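Local coordinates for phosphogluconate dehydrogenase NAD-binding putative C-terminal domain-containing protein (Sinorhizobium meliloti, PDB 4EZB) that is of unknown function but is probably an oxidoreductase, with a Rossmann-like sheet domain followed by a mostly helical C-terminal region, at residues A[227-232]-A[236-241]. Numbering follows the deposited sequence.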
loop_
_atom_site.group_PDB
_atom_site.type_symbol
_atom_site.label_atom_id
_atom_site.label_comp_id
_atom_site.label_asym_id
_atom_site.label_seq_id
_atom_site.Cartn_x
_atom_site.Cartn_y
_atom_site.Cartn_z
ATOM N N ASP A 227 -12.792 10.103 -1.082
ATOM C CA ASP A 227 -14.105 9.604 -0.624
ATOM C C ASP A 227 -14.205 8.100 -0.702
ATOM O O ASP A 227 -14.711 7.464 0.216
ATOM C CB ASP A 227 -15.248 10.164 -1.469
ATOM C CG ASP A 227 -15.500 11.623 -1.223
ATOM O OD1 ASP A 227 -15.001 12.192 -0.223
ATOM O OD2 ASP A 227 -16.223 12.213 -2.046
ATOM N N SER A 228 -13.728 7.529 -1.807
ATOM C CA SER A 228 -13.915 6.109 -2.019
ATOM C C SER A 228 -12.982 5.307 -1.111
ATOM O O SER A 228 -13.387 4.242 -0.617
ATOM C CB SER A 228 -13.797 5.726 -3.503
ATOM O OG SER A 228 -12.470 5.424 -3.851
ATOM N N VAL A 229 -11.769 5.817 -0.846
ATOM C CA VAL A 229 -10.901 5.193 0.188
ATOM C C VAL A 229 -11.512 5.378 1.598
ATOM O O VAL A 229 -11.452 4.484 2.436
ATOM C CB VAL A 229 -9.463 5.757 0.210
ATOM C CG1 VAL A 229 -8.554 4.795 0.946
ATOM C CG2 VAL A 229 -8.931 5.914 -1.212
ATOM N N GLN A 230 -12.076 6.552 1.853
ATOM C CA GLN A 230 -12.753 6.818 3.123
ATOM C C GLN A 230 -13.930 5.836 3.362
ATOM O O GLN A 230 -14.079 5.297 4.457
ATOM C CB GLN A 230 -13.218 8.270 3.170
ATOM C CG GLN A 230 -13.657 8.742 4.542
ATOM C CD GLN A 230 -12.538 8.679 5.543
ATOM O OE1 GLN A 230 -11.513 9.341 5.382
ATOM N NE2 GLN A 230 -12.713 7.858 6.568
ATOM N N GLU A 231 -14.719 5.562 2.327
ATOM C CA GLU A 231 -15.789 4.540 2.429
ATOM C C GLU A 231 -15.315 3.079 2.604
ATOM O O GLU A 231 -15.946 2.296 3.315
ATOM C CB GLU A 231 -16.781 4.672 1.271
ATOM C CG GLU A 231 -17.513 6.010 1.268
ATOM C CD GLU A 231 -18.478 6.171 0.106
ATOM O OE1 GLU A 231 -18.749 7.328 -0.294
ATOM O OE2 GLU A 231 -18.972 5.143 -0.411
ATOM N N THR A 232 -14.205 2.717 1.970
ATOM C CA THR A 232 -13.676 1.342 2.030
ATOM C C THR A 232 -12.983 1.017 3.339
ATOM O O THR A 232 -13.074 -0.113 3.849
ATOM C CB THR A 232 -12.739 1.080 0.829
ATOM O OG1 THR A 232 -13.378 1.608 -0.331
ATOM C CG2 THR A 232 -12.525 -0.390 0.588
ATOM N N LEU A 236 -10.094 5.299 9.527
ATOM C CA LEU A 236 -9.117 6.401 9.454
ATOM C C LEU A 236 -9.638 7.588 8.659
ATOM O O LEU A 236 -10.441 7.403 7.742
ATOM C CB LEU A 236 -7.848 5.931 8.754
ATOM C CG LEU A 236 -7.006 4.780 9.275
ATOM C CD1 LEU A 236 -5.993 4.430 8.194
ATOM C CD2 LEU A 236 -6.301 5.182 10.552
ATOM N N ASP A 237 -9.153 8.792 8.990
ATOM C CA ASP A 237 -9.391 10.000 8.184
ATOM C C ASP A 237 -8.283 10.077 7.134
ATOM O O ASP A 237 -7.122 10.377 7.443
ATOM C CB ASP A 237 -9.422 11.261 9.056
ATOM C CG ASP A 237 -9.696 12.529 8.255
ATOM O OD1 ASP A 237 -9.106 12.725 7.168
ATOM O OD2 ASP A 237 -10.499 13.356 8.721
ATOM N N TRP A 238 -8.638 9.770 5.894
ATOM C CA TRP A 238 -7.625 9.560 4.860
ATOM C C TRP A 238 -7.003 10.838 4.345
ATOM O O TRP A 238 -5.915 10.828 3.753
ATOM C CB TRP A 238 -8.197 8.705 3.734
ATOM C CG TRP A 238 -8.268 7.301 4.200
ATOM C CD1 TRP A 238 -9.296 6.707 4.897
ATOM C CD2 TRP A 238 -7.247 6.319 4.073
ATOM N NE1 TRP A 238 -8.974 5.404 5.188
ATOM C CE2 TRP A 238 -7.721 5.137 4.698
ATOM C CE3 TRP A 238 -5.973 6.314 3.484
ATOM C CZ2 TRP A 238 -6.963 3.944 4.741
ATOM C CZ3 TRP A 238 -5.213 5.135 3.535
ATOM C CH2 TRP A 238 -5.720 3.965 4.151
ATOM N N ARG A 239 -7.681 11.947 4.575
ATOM C CA ARG A 239 -7.133 13.237 4.191
ATOM C C ARG A 239 -6.014 13.640 5.163
ATOM O O ARG A 239 -4.952 14.079 4.724
ATOM C CB ARG A 239 -8.245 14.289 4.052
ATOM C CG ARG A 239 -9.081 14.049 2.790
ATOM C CD ARG A 239 -10.338 14.898 2.771
ATOM N NE ARG A 239 -11.039 14.840 1.489
ATOM C CZ ARG A 239 -11.910 13.893 1.142
ATOM N NH1 ARG A 239 -12.181 12.882 1.957
ATOM N NH2 ARG A 239 -12.492 13.942 -0.047
ATOM N N ASP A 240 -6.239 13.439 6.465
ATOM C CA ASP A 240 -5.176 13.548 7.473
ATOM C C ASP A 240 -4.022 12.610 7.153
ATOM O O ASP A 240 -2.867 12.995 7.258
ATOM C CB ASP A 240 -5.693 13.218 8.866
ATOM C CG ASP A 240 -6.694 14.234 9.381
ATOM O OD1 ASP A 240 -6.815 15.350 8.822
ATOM O OD2 ASP A 240 -7.374 13.902 10.370
ATOM N N VAL A 241 -4.317 11.383 6.750
ATOM C CA VAL A 241 -3.235 10.470 6.364
ATOM C C VAL A 241 -2.413 10.982 5.189
ATOM O O VAL A 241 -1.176 10.872 5.182
ATOM C CB VAL A 241 -3.761 9.036 6.092
ATOM C CG1 VAL A 241 -2.659 8.143 5.499
ATOM C CG2 VAL A 241 -4.325 8.442 7.380
#
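L236 presents its carbonyl O to Q230, whose NE2 donates to it over a short 2.6 Å, with the oxygen close to the amide plane. The neighbouring D237 caps the next helix: its OD1 takes a bond from D240 N at 3.0 Å and a weak one from R239 N. At W238 the same Q230 amide is used a second time, OE1 accepting from W238 N at 3.0 Å in the carbonyl plane and almost straight, 173° at the hydrogen. CG of Q230 stands anti to the backbone N (chi1 -167°) and the chain bends at chi2 (62°), which turns both ends of the amide onto this one peptide run. With an alanine in place of Q230, L236 O and W238 N would probably both lose these mates, and a gap would be likely at the indole edge, where W238 CD1 lies 3.5 Å from Q230 OE1. One face of the W238 indole carries V229, whose CG1 sits 3.8 Å from the six-membered-ring centroid in a CH-pi contact; L236 CD1 lies over the opposite face, toward the rim, and W238 NE1 donates to F233 O. The R239 chain, extended from CG to NE, carries its NH2 to D227 OD1, 3.1 Å away and above the carboxylate plane, in a salt bridge, and the same NH2 also forms a salt bridge with E223. M201 of the second subunit packs on W238, bringing the dimer partner up to this junction. Together these contacts form a short helix-loop-helix connection between helices 222-232 and 238-268 in the helical DUF1932 region, with an Asp N-cap starting the second helix.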